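Local coordinates for protein glutathione transferase o1 (Bombyx mori, PDB 3RBT) that probably acts as an omega-class glutathione transferase that conjugates glutathione or uses it to reduce dehydroascorbate, at residues A22-N35 with I75-F88. Numbering follows the deposited sequence.
Sequences ALTDKLRLYHVDMN and IPVLEIPTDQGDRF
Arg28 and Glu79 face each other on neighbouring antiparallel strands, 27-31 and 77-80, the central pair of the thioredoxin-like N-terminal domain of a glutathione transferase. Their backbones form two hydrogen bonds, the shorter from Glu79 N to Arg28 O at 2.7 Å, and Tyr30 and Val77 repeat the pattern. On the face carrying these four residues, the Glu79 side chain runs alongside that of Arg28. Its CB lies in the plane of the Tyr30 ring, at the edge, 3.9 Å from CE1. CG is anti to the backbone N (chi1 -171°) and rests against Leu23 CD1, while the extended chain carries CD into the plane of the Phe88 ring, at its edge. OE1 accepts two bonds from opposite faces of the carboxylate: Arg28 NH1 at 2.8 Å, in a salt bridge, and Tyr30 OH at 3.1 Å. OE2 lies 2.9 Å from a water that also approaches Asp86. A glutamine here would probably weaken the grip on Arg28 by removing the negative charge that pairs with its guanidinium. Leu23 CD2 sits over the centre of one face of the Arg28 guanidinium; Arg28 NE forms a salt bridge with Glu53 of the adjoining strand 52-56. Past the turn that follows strand 77-80, Asp86 OD2 uses its syn lone pair to take a nearly straight bond from Leu23 N at 2.7 Å. The other face is apolar: Leu29 CD1 meets CB of Pro76, whose preceding peptide bond is cis, consistent with the cis-proline of the thioredoxin fold, and Leu27 CG packs 3.8 Å from Ile80 CG2. Helices 36-47 and 92-102 cover this side. The sheet thus separates an apolar, helix-facing layer from a buried charge network in which Arg28, paired with Glu79 and Glu53, would tend to keep both carboxylates ionised.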
loop_
_atom_site.group_PDB
_atom_site.type_symbol
_atom_site.label_atom_id
_atom_site.label_comp_id
_atom_site.label_asym_id
_atom_site.label_seq_id
_atom_site.Cartn_x
_atom_site.Cartn_y
_atom_site.Cartn_z
ATOM N N ALA A 22 12.103 19.947 20.109
ATOM C CA ALA A 22 12.213 18.492 20.130
ATOM C C ALA A 22 11.032 17.873 20.874
ATOM O O ALA A 22 10.516 18.460 21.829
ATOM C CB ALA A 22 13.534 18.078 20.780
ATOM N N LEU A 23 10.602 16.692 20.439
ATOM C CA LEU A 23 9.485 16.002 21.088
ATOM C C LEU A 23 9.836 15.569 22.502
ATOM O O LEU A 23 10.991 15.257 22.801
ATOM C CB LEU A 23 9.058 14.776 20.283
ATOM C CG LEU A 23 8.493 15.017 18.884
ATOM C CD1 LEU A 23 8.464 13.691 18.150
ATOM C CD2 LEU A 23 7.113 15.670 18.939
ATOM N N THR A 24 8.835 15.566 23.372
ATOM C CA THR A 24 9.005 15.008 24.702
ATOM C C THR A 24 8.069 13.817 24.880
ATOM O O THR A 24 8.400 12.703 24.483
ATOM C CB THR A 24 8.806 16.064 25.818
ATOM O OG1 THR A 24 7.523 16.688 25.673
ATOM C CG2 THR A 24 9.898 17.129 25.748
ATOM N N ASP A 25 6.888 14.068 25.438
ATOM C CA ASP A 25 5.964 13.004 25.827
ATOM C C ASP A 25 4.832 12.796 24.823
ATOM O O ASP A 25 4.068 11.831 24.942
ATOM C CB ASP A 25 5.386 13.301 27.221
ATOM C CG ASP A 25 4.479 14.530 27.229
ATOM O OD1 ASP A 25 4.856 15.566 26.634
ATOM O OD2 ASP A 25 3.382 14.462 27.831
ATOM N N LYS A 26 4.720 13.700 23.849
ATOM C CA LYS A 26 3.649 13.643 22.848
ATOM C C LYS A 26 4.189 13.416 21.444
ATOM O O LYS A 26 5.287 13.869 21.101
ATOM C CB LYS A 26 2.808 14.930 22.862
ATOM C CG LYS A 26 2.201 15.280 24.221
ATOM C CD LYS A 26 1.268 16.497 24.159
ATOM C CE LYS A 26 2.015 17.813 23.959
ATOM N NZ LYS A 26 3.050 18.112 25.021
ATOM N N LEU A 27 3.413 12.710 20.632
ATOM C CA LEU A 27 3.695 12.596 19.213
ATOM C C LEU A 27 3.181 13.862 18.537
ATOM O O LEU A 27 2.348 14.569 19.100
ATOM C CB LEU A 27 3.019 11.348 18.646
ATOM C CG LEU A 27 3.800 10.029 18.514
ATOM C CD1 LEU A 27 4.822 9.758 19.626
ATOM C CD2 LEU A 27 2.829 8.855 18.361
ATOM N N ARG A 28 3.690 14.164 17.349
ATOM C CA ARG A 28 3.329 15.408 16.669
ATOM C C ARG A 28 2.812 15.144 15.263
ATOM O O ARG A 28 3.524 14.578 14.432
ATOM C CB ARG A 28 4.537 16.343 16.608
ATOM C CG ARG A 28 4.250 17.733 16.036
ATOM C CD ARG A 28 5.521 18.581 16.054
ATOM N NE ARG A 28 5.922 18.959 17.411
ATOM C CZ ARG A 28 7.181 19.088 17.827
ATOM N NH1 ARG A 28 8.201 18.858 17.009
ATOM N NH2 ARG A 28 7.423 19.447 19.082
ATOM N N LEU A 29 1.581 15.569 14.999
ATOM C CA LEU A 29 1.019 15.475 13.663
ATOM C C LEU A 29 1.044 16.823 12.946
ATOM O O LEU A 29 0.474 17.813 13.434
ATOM C CB LEU A 29 -0.409 14.916 13.706
ATOM C CG LEU A 29 -1.020 14.523 12.347
ATOM C CD1 LEU A 29 -0.326 13.301 11.744
ATOM C CD2 LEU A 29 -2.530 14.290 12.451
ATOM N N TYR A 30 1.726 16.850 11.803
ATOM C CA TYR A 30 1.649 17.956 10.854
ATOM C C TYR A 30 0.493 17.676 9.895
ATOM O O TYR A 30 0.498 16.683 9.163
ATOM C CB TYR A 30 2.960 18.112 10.078
ATOM C CG TYR A 30 4.160 18.493 10.920
ATOM C CD1 TYR A 30 4.943 17.514 11.522
ATOM C CD2 TYR A 30 4.530 19.829 11.091
ATOM C CE1 TYR A 30 6.054 17.849 12.295
ATOM C CE2 TYR A 30 5.639 20.177 11.870
ATOM C CZ TYR A 30 6.400 19.170 12.459
ATOM O OH TYR A 30 7.505 19.465 13.226
ATOM N N HIS A 31 -0.489 18.570 9.907
ATOM C CA HIS A 31 -1.798 18.306 9.325
ATOM C C HIS A 31 -2.353 19.574 8.704
ATOM O O HIS A 31 -2.261 20.651 9.298
ATOM C CB HIS A 31 -2.726 17.792 10.439
ATOM C CG HIS A 31 -4.182 17.772 10.088
ATOM N ND1 HIS A 31 -4.708 16.946 9.115
ATOM C CD2 HIS A 31 -5.233 18.442 10.621
ATOM C CE1 HIS A 31 -6.016 17.126 9.049
ATOM N NE2 HIS A 31 -6.359 18.030 9.952
ATOM N N VAL A 32 -2.887 19.464 7.491
ATOM C CA VAL A 32 -3.627 20.578 6.902
ATOM C C VAL A 32 -5.100 20.457 7.298
ATOM O O VAL A 32 -5.730 19.431 7.055
ATOM C CB VAL A 32 -3.522 20.614 5.367
ATOM C CG1 VAL A 32 -4.409 21.724 4.807
ATOM C CG2 VAL A 32 -2.085 20.816 4.933
ATOM N N ASP A 33 -5.644 21.515 7.888
ATOM C CA ASP A 33 -7.031 21.536 8.337
ATOM C C ASP A 33 -7.966 21.004 7.251
ATOM O O ASP A 33 -7.841 21.379 6.097
ATOM C CB ASP A 33 -7.428 22.965 8.737
ATOM C CG ASP A 33 -7.983 23.042 10.145
ATOM O OD1 ASP A 33 -8.217 21.979 10.766
ATOM O OD2 ASP A 33 -8.184 24.166 10.646
ATOM N N MET A 34 -8.882 20.109 7.627
ATOM C CA MET A 34 -9.848 19.505 6.692
ATOM C C MET A 34 -9.271 18.428 5.754
ATOM O O MET A 34 -9.995 17.902 4.907
ATOM C CB MET A 34 -10.585 20.575 5.868
ATOM C CG MET A 34 -11.402 21.574 6.679
ATOM S SD MET A 34 -12.623 20.787 7.758
ATOM C CE MET A 34 -13.860 22.076 7.808
ATOM N N ASN A 35 -7.983 18.116 5.878
ATOM C CA ASN A 35 -7.397 17.037 5.059
ATOM C C ASN A 35 -7.810 15.677 5.618
ATOM O O ASN A 35 -7.534 15.380 6.781
ATOM C CB ASN A 35 -5.871 17.138 4.973
ATOM C CG ASN A 35 -5.252 16.007 4.157
ATOM O OD1 ASN A 35 -4.780 15.010 4.718
ATOM N ND2 ASN A 35 -5.259 16.151 2.832
ATOM N N ILE A 75 1.427 14.620 2.960
ATOM C CA ILE A 75 0.618 14.929 4.144
ATOM C C ILE A 75 -0.306 13.766 4.486
ATOM O O ILE A 75 -0.737 13.037 3.588
ATOM C CB ILE A 75 -0.215 16.247 4.001
ATOM C CG1 ILE A 75 -1.201 16.160 2.825
ATOM C CG2 ILE A 75 0.710 17.492 3.922
ATOM C CD1 ILE A 75 -2.185 17.316 2.780
ATOM N N PRO A 76 -0.592 13.571 5.785
ATOM C CA PRO A 76 -0.009 14.312 6.911
ATOM C C PRO A 76 1.383 13.783 7.218
ATOM O O PRO A 76 1.854 12.868 6.543
ATOM C CB PRO A 76 -0.954 13.970 8.062
ATOM C CG PRO A 76 -1.358 12.563 7.758
ATOM C CD PRO A 76 -1.556 12.558 6.254
ATOM N N VAL A 77 2.036 14.358 8.223
ATOM C CA VAL A 77 3.301 13.831 8.714
ATOM C C VAL A 77 3.172 13.562 10.210
ATOM O O VAL A 77 2.722 14.426 10.970
ATOM C CB VAL A 77 4.472 14.814 8.507
ATOM C CG1 VAL A 77 5.765 14.229 9.090
ATOM C CG2 VAL A 77 4.653 15.155 7.033
ATOM N N LEU A 78 3.553 12.362 10.629
ATOM C CA LEU A 78 3.627 12.070 12.042
ATOM C C LEU A 78 5.093 12.076 12.443
ATOM O O LEU A 78 5.899 11.287 11.917
ATOM C CB LEU A 78 2.961 10.721 12.372
ATOM C CG LEU A 78 2.943 10.288 13.847
ATOM C CD1 LEU A 78 1.923 11.076 14.678
ATOM C CD2 LEU A 78 2.685 8.789 13.982
ATOM N N GLU A 79 5.433 12.981 13.357
ATOM C CA GLU A 79 6.791 13.070 13.880
ATOM C C GLU A 79 6.831 12.317 15.198
ATOM O O GLU A 79 5.996 12.543 16.072
ATOM C CB GLU A 79 7.226 14.528 14.070
ATOM C CG GLU A 79 8.716 14.704 14.409
ATOM C CD GLU A 79 9.155 16.165 14.464
ATOM O OE1 GLU A 79 8.352 17.023 14.881
ATOM O OE2 GLU A 79 10.308 16.454 14.094
ATOM N N ILE A 80 7.816 11.427 15.328
ATOM C CA ILE A 80 7.894 10.494 16.447
ATOM C C ILE A 80 9.310 10.518 17.031
ATOM O O ILE A 80 10.258 10.869 16.329
ATOM C CB ILE A 80 7.505 9.049 16.009
ATOM C CG1 ILE A 80 8.400 8.553 14.860
ATOM C CG2 ILE A 80 6.030 8.982 15.579
ATOM C CD1 ILE A 80 8.416 7.045 14.703
ATOM N N PRO A 81 9.456 10.185 18.327
ATOM C CA PRO A 81 10.810 10.008 18.856
ATOM C C PRO A 81 11.366 8.675 18.385
ATOM O O PRO A 81 10.613 7.703 18.266
ATOM C CB PRO A 81 10.611 9.981 20.377
ATOM C CG PRO A 81 9.199 10.384 20.628
ATOM C CD PRO A 81 8.428 10.118 19.380
ATOM N N THR A 82 12.657 8.638 18.076
ATOM C CA THR A 82 13.329 7.375 17.789
ATOM C C THR A 82 14.629 7.321 18.583
ATOM O O THR A 82 14.975 8.288 19.266
ATOM C CB THR A 82 13.625 7.173 16.275
ATOM O OG1 THR A 82 14.744 7.973 15.884
ATOM C CG2 THR A 82 12.401 7.517 15.402
ATOM N N ASP A 83 15.340 6.197 18.479
ATOM C CA ASP A 83 16.647 6.020 19.123
ATOM C C ASP A 83 17.687 7.016 18.620
ATOM O O ASP A 83 18.616 7.376 19.351
ATOM C CB ASP A 83 17.172 4.602 18.886
ATOM C CG ASP A 83 16.494 3.568 19.763
ATOM O OD1 ASP A 83 15.953 3.934 20.833
ATOM O OD2 ASP A 83 16.508 2.377 19.378
ATOM N N GLN A 84 17.521 7.442 17.370
ATOM C CA GLN A 84 18.468 8.315 16.697
ATOM C C GLN A 84 17.948 9.753 16.568
ATOM O O GLN A 84 18.551 10.581 15.882
ATOM C CB GLN A 84 18.832 7.726 15.323
ATOM C CG GLN A 84 19.797 6.525 15.394
ATOM C CD GLN A 84 20.102 5.910 14.027
ATOM O OE1 GLN A 84 19.216 5.375 13.360
ATOM N NE2 GLN A 84 21.367 5.973 13.616
ATOM N N GLY A 85 16.838 10.048 17.242
ATOM C CA GLY A 85 16.258 11.389 17.227
ATOM C C GLY A 85 14.875 11.436 16.598
ATOM O O GLY A 85 14.365 10.421 16.112
ATOM N N ASP A 86 14.272 12.623 16.597
ATOM C CA ASP A 86 12.923 12.806 16.059
ATOM C C ASP A 86 12.872 12.573 14.548
ATOM O O ASP A 86 13.703 13.091 13.804
ATOM C CB ASP A 86 12.392 14.192 16.404
ATOM C CG ASP A 86 12.206 14.397 17.902
ATOM O OD1 ASP A 86 12.492 13.469 18.699
ATOM O OD2 ASP A 86 11.773 15.504 18.279
ATOM N N ARG A 87 11.897 11.781 14.111
ATOM C CA ARG A 87 11.782 11.414 12.703
ATOM C C ARG A 87 10.389 11.649 12.140
ATOM O O ARG A 87 9.375 11.445 12.822
ATOM C CB ARG A 87 12.188 9.947 12.480
ATOM C CG ARG A 87 13.665 9.631 12.729
ATOM C CD ARG A 87 14.618 10.377 11.796
ATOM N NE ARG A 87 16.007 10.137 12.180
ATOM C CZ ARG A 87 16.758 10.982 12.889
ATOM N NH1 ARG A 87 16.272 12.152 13.285
ATOM N NH2 ARG A 87 18.011 10.663 13.199
ATOM N N PHE A 88 10.361 12.073 10.884
ATOM C CA PHE A 88 9.132 12.164 10.123
ATOM C C PHE A 88 8.710 10.771 9.650
ATOM O O PHE A 88 9.535 9.982 9.183
ATOM C CB PHE A 88 9.339 13.074 8.909
ATOM C CG PHE A 88 9.195 14.553 9.195
ATOM C CD1 PHE A 88 8.929 15.439 8.142
ATOM C CD2 PHE A 88 9.317 15.064 10.486
ATOM C CE1 PHE A 88 8.803 16.808 8.366
ATOM C CE2 PHE A 88 9.182 16.425 10.725
ATOM C CZ PHE A 88 8.929 17.308 9.661
HETATM O O HOH W 1 11.148 17.791 16.575
#